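Local coordinates for protein Lic11098 (Leptospira interrogans serogroup Icterohaemorrhagiae serovar copenhageni, PDB 4U08) that is of unknown function but folds as a leucine-rich-repeat solenoid and may act as a virulence factor of this human pathogen, at residues K313-L318 / K336-L341; L58-G63 / P82-Q87. All coordinates share one frame; numbering follows the deposited sequence.

The two contacts are one kind of packing met twice along a leucine-rich-repeat solenoid. Contact 2 (58-63 with 82-87) lies toward the N-terminal end and contact 1 (313-318 with 336-341) toward the C-terminal end, on opposite sides of the chain's centre; their centres are 66 Å apart and their nearest atoms about 53 Å. In each, two short 3-10 turns from loops flanking a single strand lie side by side, with a glycine of one against a glutamate of the next: Gly316 and Glu337 in contact 1, Gly63 and Glu84 in contact 2. The glutamates and histidines that bind calcium and zinc, Glu161, Glu184, His167 and His190, fall between them in the sequence.

Contact 1: residues K313-L318 / K336-L341; sequences KEIGQL and KEIGKL
Two successive 3-10 turns of the leucine-rich-repeat solenoid, 313-317 and 336-340, pack side by side here, with Gly316 facing Glu337 at a CA-CA distance of 4.7 Å. Having no side chain, Gly316 lets its CA come to 3.3 Å from Glu337 O; a CB at this position would clash with that oxygen. Glu337 CB sits against Lys313 O, and the bend of the glutamate chain at chi2 (74°) lays its carboxylate alongside Lys313, with Glu337 OE1 3.5 Å from Lys313 CB. The charge is answered within its own turn: Lys336 NZ meets Glu337 OE2 on the syn side at 3.0 Å, somewhat out of the carboxylate plane, and Lys313 and Glu314 form the matching salt bridge one turn earlier. At the other end of the turns, Lys340 folds back over the Gly316 carbonyl, CB and CE both touching its oxygen. A water donates to Gly316 O (2.9 Å) and to Lys340 O, tying the two backbones together. On the inner side, Leu341 pushes CD2 between two carbonyl oxygens, Leu318 O at 3.2 Å and Ile315 O at 3.3 Å, and touches Leu318 CB as well. Ile315 CG2 and Ile338 CD1 meet more loosely, and Leu318 also packs on Leu295. This repeated stacking, with glycine at the seam and isoleucine and leucine turned into the core, belongs to the convex side of a leucine-rich-repeat solenoid.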
loop_
_atom_site.group_PDB
_atom_site.type_symbol
_atom_site.label_atom_id
_atom_site.label_comp_id
_atom_site.label_asym_id
_atom_site.label_seq_id
_atom_site.Cartn_x
_atom_site.Cartn_y
_atom_site.Cartn_z
ATOM N N LYS A 313 33.033 -4.272 0.636
ATOM C CA LYS A 313 33.328 -5.718 0.746
ATOM C C LYS A 313 32.255 -6.419 1.614
ATOM O O LYS A 313 31.974 -7.598 1.421
ATOM C CB LYS A 313 34.740 -5.982 1.317
ATOM C CG LYS A 313 35.048 -5.228 2.609
ATOM C CD LYS A 313 36.497 -5.372 3.023
ATOM C CE LYS A 313 36.828 -4.529 4.234
ATOM N NZ LYS A 313 36.238 -5.062 5.490
ATOM N N GLU A 314 31.629 -5.661 2.517
ATOM C CA GLU A 314 30.578 -6.137 3.427
ATOM C C GLU A 314 29.335 -6.677 2.700
ATOM O O GLU A 314 28.536 -7.361 3.339
ATOM C CB GLU A 314 30.192 -5.051 4.441
ATOM C CG GLU A 314 31.271 -4.736 5.470
ATOM C CD GLU A 314 32.435 -3.889 4.993
ATOM O OE1 GLU A 314 32.291 -3.168 3.978
ATOM O OE2 GLU A 314 33.507 -3.959 5.634
ATOM N N ILE A 315 29.183 -6.408 1.369
ATOM C CA ILE A 315 28.080 -6.924 0.546
ATOM C C ILE A 315 28.039 -8.462 0.616
ATOM O O ILE A 315 26.954 -9.059 0.565
ATOM C CB ILE A 315 28.107 -6.381 -0.916
ATOM C CG1 ILE A 315 26.717 -6.485 -1.606
ATOM C CG2 ILE A 315 29.202 -7.041 -1.778
ATOM C CD1 ILE A 315 25.875 -5.207 -1.530
ATOM N N GLY A 316 29.215 -9.070 0.813
ATOM C CA GLY A 316 29.383 -10.515 0.928
ATOM C C GLY A 316 28.804 -11.120 2.192
ATOM O O GLY A 316 28.706 -12.345 2.292
ATOM N N GLN A 317 28.434 -10.288 3.177
ATOM C CA GLN A 317 27.838 -10.744 4.448
ATOM C C GLN A 317 26.318 -11.037 4.323
ATOM O O GLN A 317 25.724 -11.568 5.261
ATOM C CB GLN A 317 28.066 -9.714 5.561
ATOM C CG GLN A 317 29.553 -9.501 5.925
ATOM C CD GLN A 317 29.798 -8.357 6.880
ATOM O OE1 GLN A 317 28.953 -7.482 7.104
ATOM N NE2 GLN A 317 30.987 -8.315 7.442
ATOM N N LEU A 318 25.704 -10.685 3.182
ATOM C CA LEU A 318 24.261 -10.861 2.918
ATOM C C LEU A 318 23.970 -12.326 2.567
ATOM O O LEU A 318 23.674 -12.666 1.425
ATOM C CB LEU A 318 23.805 -9.889 1.828
ATOM C CG LEU A 318 23.994 -8.402 2.157
ATOM C CD1 LEU A 318 23.678 -7.540 0.956
ATOM C CD2 LEU A 318 23.124 -7.984 3.321
ATOM N N LYS A 336 35.750 -9.389 -4.160
ATOM C CA LYS A 336 35.967 -10.845 -4.150
ATOM C C LYS A 336 34.975 -11.544 -3.204
ATOM O O LYS A 336 34.618 -12.701 -3.428
ATOM C CB LYS A 336 37.426 -11.219 -3.791
ATOM C CG LYS A 336 37.915 -10.713 -2.437
ATOM C CD LYS A 336 39.425 -10.878 -2.273
ATOM C CE LYS A 336 40.021 -9.869 -1.307
ATOM N NZ LYS A 336 39.716 -10.186 0.114
ATOM N N GLU A 337 34.479 -10.800 -2.215
ATOM C CA GLU A 337 33.509 -11.242 -1.204
ATOM C C GLU A 337 32.143 -11.616 -1.810
ATOM O O GLU A 337 31.342 -12.262 -1.138
ATOM C CB GLU A 337 33.364 -10.183 -0.091
ATOM C CG GLU A 337 34.587 -10.049 0.816
ATOM C CD GLU A 337 35.802 -9.339 0.232
ATOM O OE1 GLU A 337 35.657 -8.610 -0.778
ATOM O OE2 GLU A 337 36.909 -9.513 0.791
ATOM N N ILE A 338 31.894 -11.251 -3.087
ATOM C CA ILE A 338 30.677 -11.604 -3.823
ATOM C C ILE A 338 30.472 -13.126 -3.818
ATOM O O ILE A 338 29.332 -13.588 -3.826
ATOM C CB ILE A 338 30.650 -10.982 -5.259
ATOM C CG1 ILE A 338 29.209 -10.768 -5.788
ATOM C CG2 ILE A 338 31.501 -11.770 -6.286
ATOM C CD1 ILE A 338 28.585 -9.428 -5.414
ATOM N N GLY A 339 31.577 -13.881 -3.724
ATOM C CA GLY A 339 31.563 -15.342 -3.686
ATOM C C GLY A 339 30.937 -15.945 -2.437
ATOM O O GLY A 339 30.567 -17.118 -2.442
ATOM N N LYS A 340 30.787 -15.150 -1.371
ATOM C CA LYS A 340 30.171 -15.591 -0.117
ATOM C C LYS A 340 28.626 -15.574 -0.204
ATOM O O LYS A 340 27.966 -16.083 0.705
ATOM C CB LYS A 340 30.626 -14.721 1.056
ATOM C CG LYS A 340 32.088 -14.903 1.477
ATOM C CD LYS A 340 32.772 -13.567 1.846
ATOM C CE LYS A 340 32.190 -12.806 3.026
ATOM N NZ LYS A 340 32.516 -13.440 4.328
ATOM N N LEU A 341 28.057 -15.021 -1.286
ATOM C CA LEU A 341 26.597 -14.971 -1.472
ATOM C C LEU A 341 26.059 -16.326 -1.942
ATOM O O LEU A 341 25.612 -16.460 -3.069
ATOM C CB LEU A 341 26.202 -13.816 -2.416
ATOM C CG LEU A 341 26.648 -12.409 -1.986
ATOM C CD1 LEU A 341 26.286 -11.394 -3.041
ATOM C CD2 LEU A 341 26.080 -12.033 -0.641
HETATM O O HOH W 1 27.279 -14.530 3.443
#

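Contact 2: residues L58-G63 / P82-Q87; sequences LPKEIG and PEEIGQ
Pro82 packs against the loop around Leu58 through CG and CD of its ring: CD lies 4.0 Å from Leu58 CB, while CG touches Ile62 CG2 at 4.2 Å, the isoleucine crossing the proline at about a right angle. Ile62 has CG1 anti to the backbone N (chi1 -158°), which places CG2 between the N and the carbonyl carbon; from there this methyl reaches both Pro82 and, more loosely, Ile85 CD1. Leu58 CD1 comes to the same Ile85 methyl at 4.2 Å. On the outer side Glu84 bends at chi2 (82°) and lays its carboxylate carbon CD along Lys60 CB at 3.6 Å; the Lys60 ammonium turns elsewhere, NZ staying 6.1 Å from Glu84 OE2. Gln87 is extended beyond CG and brings CB and OE1 up to Gly63 O. Since OE1 and that oxygen are both acceptors, they do not bond. Instead a water donates to Gln87 OE1 at 2.7 Å and also to Lys60 O, joining the two turns. Gly63 CA rests 3.4 Å from Glu84 O. The 3-10 turns belong to the loops before and after strand 70-72; Leu58 reaches Leu73 just beyond that strand, Ile62 packs on Leu35 of an earlier loop, and Gln66 NE2 bonds to Gln87 O.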
loop_
_atom_site.group_PDB
_atom_site.type_symbol
_atom_site.label_atom_id
_atom_site.label_comp_id
_atom_site.label_asym_id
_atom_site.label_seq_id
_atom_site.Cartn_x
_atom_site.Cartn_y
_atom_site.Cartn_z
ATOM N N LEU A 58 -32.138 6.866 -3.481
ATOM C CA LEU A 58 -32.757 5.764 -2.743
ATOM C C LEU A 58 -34.056 6.228 -2.093
ATOM O O LEU A 58 -34.104 7.366 -1.610
ATOM C CB LEU A 58 -31.843 5.250 -1.624
ATOM C CG LEU A 58 -30.536 4.556 -1.997
ATOM C CD1 LEU A 58 -29.666 4.429 -0.764
ATOM C CD2 LEU A 58 -30.780 3.185 -2.627
ATOM N N PRO A 59 -35.098 5.365 -1.997
ATOM C CA PRO A 59 -36.326 5.791 -1.300
ATOM C C PRO A 59 -36.086 5.950 0.205
ATOM O O PRO A 59 -35.196 5.303 0.761
ATOM C CB PRO A 59 -37.309 4.658 -1.596
ATOM C CG PRO A 59 -36.437 3.450 -1.794
ATOM C CD PRO A 59 -35.214 3.974 -2.496
ATOM N N LYS A 60 -36.875 6.817 0.856
ATOM C CA LYS A 60 -36.793 7.073 2.301
ATOM C C LYS A 60 -37.135 5.820 3.121
ATOM O O LYS A 60 -36.656 5.666 4.245
ATOM C CB LYS A 60 -37.674 8.278 2.708
ATOM C CG LYS A 60 -39.133 8.197 2.242
ATOM C CD LYS A 60 -39.947 9.424 2.652
ATOM C CE LYS A 60 -40.898 9.152 3.798
ATOM N NZ LYS A 60 -42.082 8.355 3.373
ATOM N N GLU A 61 -37.916 4.904 2.527
ATOM C CA GLU A 61 -38.349 3.649 3.152
ATOM C C GLU A 61 -37.197 2.659 3.376
ATOM O O GLU A 61 -37.371 1.696 4.132
ATOM C CB GLU A 61 -39.508 3.008 2.367
ATOM C CG GLU A 61 -40.747 3.891 2.268
ATOM C CD GLU A 61 -40.881 4.717 1.001
ATOM O OE1 GLU A 61 -39.876 5.323 0.562
ATOM O OE2 GLU A 61 -42.007 4.778 0.457
ATOM N N ILE A 62 -36.003 2.932 2.786
ATOM C CA ILE A 62 -34.805 2.107 2.997
ATOM C C ILE A 62 -34.455 2.081 4.492
ATOM O O ILE A 62 -33.956 1.065 4.971
ATOM C CB ILE A 62 -33.597 2.472 2.073
ATOM C CG1 ILE A 62 -32.608 1.279 1.944
ATOM C CG2 ILE A 62 -32.878 3.752 2.517
ATOM C CD1 ILE A 62 -31.875 1.162 0.595
ATOM N N GLY A 63 -34.803 3.159 5.207
ATOM C CA GLY A 63 -34.598 3.300 6.643
ATOM C C GLY A 63 -35.364 2.300 7.490
ATOM O O GLY A 63 -35.006 2.087 8.649
ATOM N N PRO A 82 -30.357 9.414 1.425
ATOM C CA PRO A 82 -31.417 10.036 2.243
ATOM C C PRO A 82 -31.006 10.133 3.714
ATOM O O PRO A 82 -30.171 9.337 4.158
ATOM C CB PRO A 82 -32.611 9.098 2.050
ATOM C CG PRO A 82 -31.998 7.768 1.733
ATOM C CD PRO A 82 -30.742 8.059 0.968
ATOM N N GLU A 83 -31.577 11.103 4.471
ATOM C CA GLU A 83 -31.291 11.263 5.902
ATOM C C GLU A 83 -31.616 9.961 6.669
ATOM O O GLU A 83 -30.928 9.631 7.636
ATOM C CB GLU A 83 -32.038 12.484 6.503
ATOM C CG GLU A 83 -33.561 12.391 6.483
ATOM C CD GLU A 83 -34.384 13.639 6.749
ATOM O OE1 GLU A 83 -33.834 14.762 6.668
ATOM O OE2 GLU A 83 -35.588 13.488 7.056
ATOM N N GLU A 84 -32.630 9.204 6.174
ATOM C CA GLU A 84 -33.144 7.937 6.703
ATOM C C GLU A 84 -32.114 6.804 6.709
ATOM O O GLU A 84 -32.359 5.779 7.340
ATOM C CB GLU A 84 -34.396 7.493 5.935
ATOM C CG GLU A 84 -35.617 8.370 6.173
ATOM C CD GLU A 84 -35.741 9.667 5.385
ATOM O OE1 GLU A 84 -34.847 9.990 4.569
ATOM O OE2 GLU A 84 -36.781 10.341 5.551
ATOM N N ILE A 85 -30.966 6.984 6.021
ATOM C CA ILE A 85 -29.884 6.000 6.007
ATOM C C ILE A 85 -29.371 5.751 7.434
ATOM O O ILE A 85 -28.993 4.626 7.748
ATOM C CB ILE A 85 -28.765 6.361 4.985
ATOM C CG1 ILE A 85 -27.997 5.105 4.512
ATOM C CG2 ILE A 85 -27.817 7.467 5.480
ATOM C CD1 ILE A 85 -28.648 4.373 3.342
ATOM N N GLY A 86 -29.442 6.782 8.288
ATOM C CA GLY A 86 -29.041 6.719 9.690
ATOM C C GLY A 86 -29.903 5.828 10.559
ATOM O O GLY A 86 -29.508 5.508 11.677
ATOM N N GLN A 87 -31.092 5.421 10.056
ATOM C CA GLN A 87 -32.042 4.552 10.771
ATOM C C GLN A 87 -31.624 3.068 10.766
ATOM O O GLN A 87 -32.141 2.286 11.575
ATOM C CB GLN A 87 -33.451 4.695 10.178
ATOM C CG GLN A 87 -34.073 6.083 10.370
ATOM C CD GLN A 87 -35.398 6.252 9.656
ATOM O OE1 GLN A 87 -36.033 5.288 9.199
ATOM N NE2 GLN A 87 -35.856 7.490 9.561
HETATM O O HOH W 2 -37.433 5.639 6.911
#